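L protein (CAS virus, PDB 5MV0) probably cleaves capped host RNA through its N-terminal cap-snatching endonuclease domain, supplying primers for transcription by the arenavirus polymerase. Local coordinates at residues 15-20 with 151-156; 52-57 with 100-105; 160-165 with 189-194. One frame throughout, in Å; residues are numbered along the deposited sequence.

Contact 1: 15-20 with 151-156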
loop_
_atom_site.group_PDB
_atom_site.type_symbol
_atom_site.label_atom_id
_atom_site.label_comp_id
_atom_site.label_asym_id
_atom_site.label_seq_id
_atom_site.Cartn_x
_atom_site.Cartn_y
_atom_site.Cartn_z
ATOM N N LEU B 15 6.880 -1.630 -3.813
ATOM C CA LEU B 15 5.444 -1.756 -4.045
ATOM C C LEU B 15 4.784 -2.591 -2.959
ATOM O O LEU B 15 3.684 -2.257 -2.491
ATOM C CB LEU B 15 5.175 -2.373 -5.423
ATOM C CG LEU B 15 5.391 -1.449 -6.634
ATOM C CD1 LEU B 15 5.463 -2.239 -7.944
ATOM C CD2 LEU B 15 4.293 -0.413 -6.726
ATOM N N GLU B 16 5.428 -3.688 -2.553
ATOM C CA GLU B 16 4.829 -4.536 -1.527
ATOM C C GLU B 16 4.776 -3.820 -0.186
ATOM O O GLU B 16 3.770 -3.903 0.533
ATOM C CB GLU B 16 5.598 -5.857 -1.390
ATOM C CG GLU B 16 4.921 -6.810 -0.404
ATOM C CD GLU B 16 5.538 -8.198 -0.338
ATOM O OE1 GLU B 16 4.851 -9.134 0.135
ATOM O OE2 GLU B 16 6.708 -8.358 -0.748
ATOM N N ILE B 17 5.864 -3.139 0.184
ATOM C CA ILE B 17 5.888 -2.390 1.443
ATOM C C ILE B 17 4.793 -1.338 1.483
ATOM O O ILE B 17 4.115 -1.158 2.508
ATOM C CB ILE B 17 7.270 -1.744 1.651
ATOM C CG1 ILE B 17 8.313 -2.833 1.927
ATOM C CG2 ILE B 17 7.201 -0.734 2.799
ATOM C CD1 ILE B 17 9.745 -2.276 1.988
ATOM N N LEU B 18 4.624 -0.597 0.389
ATOM C CA LEU B 18 3.601 0.434 0.370
ATOM C C LEU B 18 2.194 -0.152 0.332
ATOM O O LEU B 18 1.244 0.547 0.693
ATOM C CB LEU B 18 3.825 1.383 -0.821
ATOM C CG LEU B 18 5.193 2.102 -0.840
ATOM C CD1 LEU B 18 5.266 3.114 -1.982
ATOM C CD2 LEU B 18 5.532 2.774 0.479
ATOM N N SER B 19 2.037 -1.403 -0.112
ATOM C CA SER B 19 0.741 -2.071 0.005
ATOM C C SER B 19 0.441 -2.437 1.453
ATOM O O SER B 19 -0.713 -2.350 1.903
ATOM C CB SER B 19 0.718 -3.324 -0.872
ATOM O OG SER B 19 0.985 -3.015 -2.243
ATOM N N ILE B 20 1.472 -2.874 2.185
ATOM C CA ILE B 20 1.313 -3.320 3.569
ATOM C C ILE B 20 1.066 -2.137 4.501
ATOM O O ILE B 20 0.268 -2.233 5.440
ATOM C CB ILE B 20 2.559 -4.116 3.994
ATOM C CG1 ILE B 20 2.660 -5.423 3.211
ATOM C CG2 ILE B 20 2.558 -4.380 5.510
ATOM C CD1 ILE B 20 3.997 -6.171 3.413
ATOM N N GLY B 151 7.665 -2.872 12.546
ATOM C CA GLY B 151 6.220 -2.837 12.746
ATOM C C GLY B 151 5.524 -3.936 11.957
ATOM O O GLY B 151 5.895 -5.106 12.034
ATOM N N ASN B 152 4.523 -3.556 11.156
ATOM C CA ASN B 152 3.805 -4.516 10.325
ATOM C C ASN B 152 4.571 -4.931 9.074
ATOM O O ASN B 152 4.115 -5.835 8.368
ATOM C CB ASN B 152 2.464 -3.933 9.895
ATOM C CG ASN B 152 1.596 -3.562 11.064
ATOM O OD1 ASN B 152 1.328 -4.390 11.927
ATOM N ND2 ASN B 152 1.184 -2.296 11.123
ATOM N N VAL B 153 5.687 -4.285 8.754
ATOM C CA VAL B 153 6.433 -4.641 7.547
ATOM C C VAL B 153 7.381 -5.789 7.864
ATOM O O VAL B 153 8.186 -5.677 8.800
ATOM C CB VAL B 153 7.206 -3.441 6.982
ATOM C CG1 VAL B 153 7.923 -3.860 5.715
ATOM C CG2 VAL B 153 6.263 -2.292 6.708
ATOM N N PRO B 154 7.327 -6.897 7.113
ATOM C CA PRO B 154 8.246 -8.017 7.365
ATOM C C PRO B 154 9.701 -7.569 7.298
ATOM O O PRO B 154 10.095 -6.810 6.407
ATOM C CB PRO B 154 7.920 -9.011 6.243
ATOM C CG PRO B 154 6.537 -8.640 5.759
ATOM C CD PRO B 154 6.407 -7.151 5.985
ATOM N N GLU B 155 10.508 -8.069 8.243
ATOM C CA GLU B 155 11.902 -7.640 8.319
ATOM C C GLU B 155 12.665 -7.964 7.043
ATOM O O GLU B 155 13.603 -7.241 6.682
ATOM C CB GLU B 155 12.614 -8.277 9.516
ATOM C CG GLU B 155 13.964 -7.613 9.766
ATOM C CD GLU B 155 14.772 -8.229 10.894
ATOM O OE1 GLU B 155 14.296 -9.192 11.539
ATOM O OE2 GLU B 155 15.896 -7.738 11.127
ATOM N N ARG B 156 12.281 -9.036 6.343
ATOM C CA ARG B 156 12.984 -9.375 5.112
ATOM C C ARG B 156 12.872 -8.251 4.084
ATOM O O ARG B 156 13.810 -8.012 3.311
ATOM C CB ARG B 156 12.432 -10.682 4.545
ATOM C CG ARG B 156 13.169 -11.187 3.329
ATOM C CD ARG B 156 14.650 -11.324 3.623
ATOM N NE ARG B 156 15.414 -11.745 2.450
ATOM C CZ ARG B 156 15.771 -12.998 2.192
ATOM N NH1 ARG B 156 15.431 -13.979 3.025
ATOM N NH2 ARG B 156 16.475 -13.268 1.100
#
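I20 overlaps the chain from N152 to P154 with both of its branches. CG2 is anti to the backbone N, and this methyl rests against the carbonyl of N152, with I20 CG2 to N152 O at 3.6 Å, a plain van der Waals touch. The other branch runs out extended (chi2 171°), and I20 meets the proline tip to tip, CD1 of I20 lying 3.7 Å from CD of P154. I20 also borders Y25 of the second subunit and D33 of the third. One turn earlier, I17 crosses V153 at about a right angle. Here the valine methyl anti to its own backbone N does the touching, V153 CG1 to I17 CG1 at 3.9 Å, while its second methyl turns to I20 more loosely, V153 CG2 to I20 CG2 at 4.4 Å. The polar end of N152 is held separately: its ND2 bonds to OE2 of E21, just past the segment. Within the helix, S19 OG gives a hydrogen bond of 2.8 Å to L15 O, which also takes S19 N from the opposite face of its plane. The contact thus joins the last turns of helix 4-20 to the loop whose P154 is the N-cap residue of helix 155-170. I17 also packs on L44 and I48 of helix 34-57 and on L157 and L161 of helix 155-170.

Contact 2: 52-57 with 100-105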
loop_
_atom_site.group_PDB
_atom_site.type_symbol
_atom_site.label_atom_id
_atom_site.label_comp_id
_atom_site.label_asym_id
_atom_site.label_seq_id
_atom_site.Cartn_x
_atom_site.Cartn_y
_atom_site.Cartn_z
ATOM N N ASN B 52 7.173 3.646 12.814
ATOM C CA ASN B 52 6.906 2.677 13.865
ATOM C C ASN B 52 7.326 3.190 15.238
ATOM O O ASN B 52 6.692 2.842 16.242
ATOM C CB ASN B 52 7.571 1.364 13.495
ATOM C CG ASN B 52 6.849 0.688 12.334
ATOM O OD1 ASN B 52 5.618 0.687 12.291
ATOM N ND2 ASN B 52 7.598 0.149 11.383
ATOM N N CYS B 53 8.363 4.028 15.311
ATOM C CA CYS B 53 8.658 4.695 16.579
ATOM C C CYS B 53 7.492 5.575 17.006
ATOM O O CYS B 53 7.101 5.574 18.181
ATOM C CB CYS B 53 9.950 5.516 16.475
ATOM S SG CYS B 53 11.460 4.536 16.362
ATOM N N CYS B 54 6.893 6.304 16.056
ATOM C CA CYS B 54 5.735 7.135 16.371
ATOM C C CYS B 54 4.573 6.293 16.861
ATOM O O CYS B 54 3.925 6.630 17.857
ATOM C CB CYS B 54 5.309 7.947 15.154
ATOM S SG CYS B 54 6.438 9.273 14.735
ATOM N N ARG B 55 4.277 5.198 16.153
ATOM C CA ARG B 55 3.210 4.306 16.586
ATOM C C ARG B 55 3.468 3.763 17.985
ATOM O O ARG B 55 2.550 3.710 18.810
ATOM C CB ARG B 55 3.055 3.154 15.599
ATOM C CG ARG B 55 2.695 3.596 14.201
ATOM C CD ARG B 55 1.486 2.848 13.727
ATOM N NE ARG B 55 1.043 3.274 12.407
ATOM C CZ ARG B 55 1.043 2.472 11.352
ATOM N NH1 ARG B 55 1.478 1.229 11.489
ATOM N NH2 ARG B 55 0.609 2.904 10.171
ATOM N N ASP B 56 4.702 3.325 18.259
ATOM C CA ASP B 56 5.025 2.754 19.567
ATOM C C ASP B 56 4.889 3.785 20.681
ATOM O O ASP B 56 4.614 3.422 21.830
ATOM C CB ASP B 56 6.445 2.186 19.570
ATOM C CG ASP B 56 6.598 0.969 18.677
ATOM O OD1 ASP B 56 5.572 0.352 18.334
ATOM O OD2 ASP B 56 7.749 0.629 18.322
ATOM N N LEU B 57 5.095 5.063 20.366
ATOM C CA LEU B 57 4.969 6.149 21.325
ATOM C C LEU B 57 3.590 6.797 21.322
ATOM O O LEU B 57 3.326 7.655 22.171
ATOM C CB LEU B 57 6.033 7.215 21.046
ATOM C CG LEU B 57 7.494 6.829 21.257
ATOM C CD1 LEU B 57 8.415 7.841 20.564
ATOM C CD2 LEU B 57 7.822 6.741 22.746
ATOM N N ILE B 100 5.361 16.411 23.212
ATOM C CA ILE B 100 6.383 15.400 22.972
ATOM C C ILE B 100 6.935 15.610 21.565
ATOM O O ILE B 100 6.180 15.918 20.636
ATOM C CB ILE B 100 5.808 13.981 23.144
ATOM C CG1 ILE B 100 5.236 13.804 24.560
ATOM C CG2 ILE B 100 6.866 12.937 22.868
ATOM C CD1 ILE B 100 4.403 12.552 24.736
ATOM N N VAL B 101 8.252 15.484 21.413
ATOM C CA VAL B 101 8.881 15.458 20.096
ATOM C C VAL B 101 9.800 14.248 20.016
ATOM O O VAL B 101 10.430 13.848 21.000
ATOM C CB VAL B 101 9.662 16.748 19.765
ATOM C CG1 VAL B 101 8.722 17.934 19.580
ATOM C CG2 VAL B 101 10.726 17.026 20.831
ATOM N N LEU B 102 9.873 13.664 18.822
ATOM C CA LEU B 102 10.645 12.461 18.576
ATOM C C LEU B 102 11.695 12.733 17.510
ATOM O O LEU B 102 11.401 13.356 16.482
ATOM C CB LEU B 102 9.732 11.307 18.125
ATOM C CG LEU B 102 10.467 10.138 17.461
ATOM C CD1 LEU B 102 11.248 9.345 18.498
ATOM C CD2 LEU B 102 9.487 9.256 16.695
ATOM N N GLU B 103 12.916 12.267 17.762
ATOM C CA GLU B 103 13.974 12.180 16.756
ATOM C C GLU B 103 14.381 10.716 16.669
ATOM O O GLU B 103 14.904 10.154 17.639
ATOM C CB GLU B 103 15.171 13.060 17.114
ATOM C CG GLU B 103 14.870 14.564 17.166
ATOM C CD GLU B 103 14.628 15.164 15.788
ATOM O OE1 GLU B 103 14.873 14.467 14.775
ATOM O OE2 GLU B 103 14.190 16.331 15.719
ATOM N N ALA B 104 14.141 10.095 15.517
ATOM C CA ALA B 104 14.398 8.669 15.340
ATOM C C ALA B 104 15.416 8.454 14.232
ATOM O O ALA B 104 15.385 9.136 13.202
ATOM C CB ALA B 104 13.105 7.909 15.007
ATOM N N SER B 105 16.308 7.493 14.436
ATOM C CA SER B 105 17.312 7.192 13.428
ATOM C C SER B 105 17.779 5.763 13.624
ATOM O O SER B 105 17.549 5.147 14.673
ATOM C CB SER B 105 18.497 8.153 13.529
ATOM O OG SER B 105 19.170 7.919 14.760
#
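L102 reaches from strand 98-106 to helix 34-57 and meets three of its residues. From CB, which points at the helix, the chain turns so that CG lies anti to the backbone N (chi1 163°), and the two methyls then part. CD2 enters beside the two cysteines: CD2 of L102 is 3.6 Å from SG of C54 and 3.8 Å from CB of C53. CD1 goes to the next helical turn and touches CD1 of L57 at 3.8 Å, the two leucines crossing obliquely. Further along the strand, A104 carries the contact on, its CB lying 4.0 Å from SG of C53. The axes of segments 52-57 and 100-105 run at 140° and approach to 9.6 Å, and this part of the helix packs on the face of the sheet that carries L102 and A104. The strand is paired on both edges, L102 with G89 and E103 with I141. E103 leaves by the opposite face, where it touches D88 and its OE2 takes a salt bridge from K123 and a hydrogen bond with Y124 OH; acids and a lysine so gathered are consistent with a PDDEXK nuclease site. The surface between helix and strand is apolar: methyls, a methylene and two thiols that act through their bulk. SG of C53 and SG of C54 stand 7.1 Å apart, so they form no disulfide with each other. The contact therefore rests on shape and dispersion, with the salt bridges of D56 to R149 and R55 to E21 made away from the strand.

Contact 3: 160-165 with 189-194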
loop_
_atom_site.group_PDB
_atom_site.type_symbol
_atom_site.label_atom_id
_atom_site.label_comp_id
_atom_site.label_asym_id
_atom_site.label_seq_id
_atom_site.Cartn_x
_atom_site.Cartn_y
_atom_site.Cartn_z
ATOM N N GLU B 160 15.766 -6.184 2.231
ATOM C CA GLU B 160 15.925 -6.084 0.779
ATOM C C GLU B 160 16.065 -4.640 0.317
ATOM O O GLU B 160 16.761 -4.377 -0.674
ATOM C CB GLU B 160 14.745 -6.750 0.063
ATOM C CG GLU B 160 14.699 -8.251 0.247
ATOM C CD GLU B 160 15.901 -8.959 -0.367
ATOM O OE1 GLU B 160 16.436 -8.469 -1.378
ATOM O OE2 GLU B 160 16.324 -10.002 0.173
ATOM N N LEU B 161 15.406 -3.694 0.995
ATOM C CA LEU B 161 15.618 -2.285 0.657
ATOM C C LEU B 161 17.093 -1.941 0.760
ATOM O O LEU B 161 17.654 -1.263 -0.108
ATOM C CB LEU B 161 14.821 -1.372 1.594
ATOM C CG LEU B 161 13.302 -1.352 1.496
ATOM C CD1 LEU B 161 12.794 -0.306 2.467
ATOM C CD2 LEU B 161 12.878 -1.029 0.046
ATOM N N LEU B 162 17.734 -2.429 1.815
ATOM C CA LEU B 162 19.137 -2.122 2.071
ATOM C C LEU B 162 20.058 -2.871 1.108
ATOM O O LEU B 162 20.959 -2.276 0.508
ATOM C CB LEU B 162 19.454 -2.473 3.525
ATOM C CG LEU B 162 20.899 -2.311 4.019
ATOM C CD1 LEU B 162 21.282 -0.835 4.076
ATOM C CD2 LEU B 162 21.072 -2.997 5.389
ATOM N N LYS B 163 19.850 -4.180 0.950
ATOM C CA LYS B 163 20.744 -4.964 0.106
ATOM C C LYS B 163 20.629 -4.570 -1.365
ATOM O O LYS B 163 21.646 -4.474 -2.069
ATOM C CB LYS B 163 20.454 -6.460 0.258
ATOM C CG LYS B 163 21.303 -7.270 -0.719
ATOM C CD LYS B 163 21.002 -8.727 -0.707
ATOM C CE LYS B 163 21.964 -9.444 -1.639
ATOM N NZ LYS B 163 21.738 -10.915 -1.596
ATOM N N LEU B 164 19.403 -4.359 -1.860
ATOM C CA LEU B 164 19.231 -4.069 -3.283
ATOM C C LEU B 164 19.682 -2.658 -3.614
ATOM O O LEU B 164 20.243 -2.421 -4.688
ATOM C CB LEU B 164 17.779 -4.275 -3.714
ATOM C CG LEU B 164 17.282 -5.722 -3.602
ATOM C CD1 LEU B 164 15.798 -5.825 -3.945
ATOM C CD2 LEU B 164 18.125 -6.660 -4.480
ATOM N N SER B 165 19.442 -1.702 -2.713
ATOM C CA SER B 165 19.928 -0.351 -2.969
ATOM C C SER B 165 21.457 -0.310 -2.965
ATOM O O SER B 165 22.058 0.353 -3.821
ATOM C CB SER B 165 19.346 0.632 -1.952
ATOM O OG SER B 165 19.884 0.431 -0.663
ATOM N N ARG B 189 27.928 -0.904 6.635
ATOM C CA ARG B 189 28.052 -1.455 7.983
ATOM C C ARG B 189 26.744 -2.088 8.439
ATOM O O ARG B 189 26.743 -3.183 9.014
ATOM C CB ARG B 189 28.474 -0.364 8.966
ATOM C CG ARG B 189 29.949 0.002 8.899
ATOM C CD ARG B 189 30.374 0.801 10.137
ATOM N NE ARG B 189 29.581 2.013 10.287
ATOM C CZ ARG B 189 29.887 3.181 9.730
ATOM N NH1 ARG B 189 30.986 3.300 8.992
ATOM N NH2 ARG B 189 29.091 4.226 9.911
ATOM N N SER B 190 25.620 -1.406 8.198
ATOM C CA SER B 190 24.316 -1.963 8.548
ATOM C C SER B 190 24.080 -3.302 7.865
ATOM O O SER B 190 23.466 -4.204 8.451
ATOM C CB SER B 190 23.203 -0.974 8.181
ATOM O OG SER B 190 23.271 0.182 8.998
ATOM N N LEU B 191 24.560 -3.454 6.627
ATOM C CA LEU B 191 24.365 -4.719 5.926
ATOM C C LEU B 191 25.062 -5.862 6.656
ATOM O O LEU B 191 24.506 -6.964 6.760
ATOM C CB LEU B 191 24.859 -4.614 4.479
ATOM C CG LEU B 191 24.460 -5.726 3.502
ATOM C CD1 LEU B 191 22.943 -5.848 3.365
ATOM C CD2 LEU B 191 25.103 -5.554 2.114
ATOM N N THR B 192 26.270 -5.618 7.188
ATOM C CA THR B 192 27.018 -6.696 7.842
ATOM C C THR B 192 26.386 -7.157 9.153
ATOM O O THR B 192 26.831 -8.167 9.707
ATOM C CB THR B 192 28.473 -6.287 8.125
ATOM O OG1 THR B 192 28.500 -5.267 9.132
ATOM C CG2 THR B 192 29.143 -5.762 6.867
ATOM N N THR B 193 25.391 -6.450 9.680
ATOM C CA THR B 193 24.742 -6.893 10.910
ATOM C C THR B 193 23.625 -7.908 10.668
ATOM O O THR B 193 23.051 -8.416 11.638
ATOM C CB THR B 193 24.190 -5.695 11.695
ATOM O OG1 THR B 193 23.000 -5.201 11.068
ATOM C CG2 THR B 193 25.230 -4.578 11.778
ATOM N N TYR B 194 23.299 -8.216 9.419
ATOM C CA TYR B 194 22.312 -9.251 9.147
ATOM C C TYR B 194 22.982 -10.620 9.075
ATOM O O TYR B 194 24.181 -10.739 8.828
ATOM C CB TYR B 194 21.570 -8.959 7.847
ATOM C CG TYR B 194 20.580 -7.830 7.971
ATOM C CD1 TYR B 194 19.251 -8.080 8.307
ATOM C CD2 TYR B 194 20.972 -6.512 7.763
ATOM C CE1 TYR B 194 18.339 -7.051 8.430
ATOM C CE2 TYR B 194 20.065 -5.475 7.883
ATOM C CZ TYR B 194 18.754 -5.748 8.216
ATOM O OH TYR B 194 17.855 -4.712 8.333
#
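S190 opens a helix-to-helix packing contact, in which the C-terminal end of helix 181-192 lies against L162 and K163 of helix 155-170. Its CB sits 4.1 Å from CD2 of L162, while its OG is turned back to bond the carbonyl O of E186. At L191 the backbone itself is touched, L191 N being 3.7 Å from the same CD2 of L162. CG of L191 is anti to the backbone N (chi1 -167°); chi2 near +60° sets CD1, which lies 4.0 Å from CB of K163 and equally far from CD2 of L162. K163 touches L191 through CB; the rest of its extended chain leads away to NZ, which bonds L199 O. T192 and T193 follow, each hydroxyl bonding the carbonyl three residues back; T193 OG1 shares S190 O with its own backbone N. After them Y194 turns its ring toward helix 155-170, with L191 O at the ring edge, in its plane. F159 stacks edge-to-face with this ring, and K147 makes a cation-pi contact to it. L162 reaches the tyrosine too, its CD2 approaching the ring obliquely to end 3.7 Å from CE2 of Y194.

Contacts 1 and 3 share helix 155-170: contact 1 holds its N-cap loop, contact 3 its middle, and I17 CD1 meets L161 CD1 between them. Contact 2 belongs to the sheet and is nested along the chain inside the loop that contact 1 closes; G151 and N152 touch N52 and R55 there. It and contact 3 lie on opposite sides of the chain's centre, about 9 Å apart at their nearest atoms. Contacts 2 and 3 are buried within one subunit, whereas contact 1 is partly exposed and borders two other subunits. All three are apolar at heart, but contact 2 adds thiols, contact 3 an aromatic ring, and contact 1 a proline.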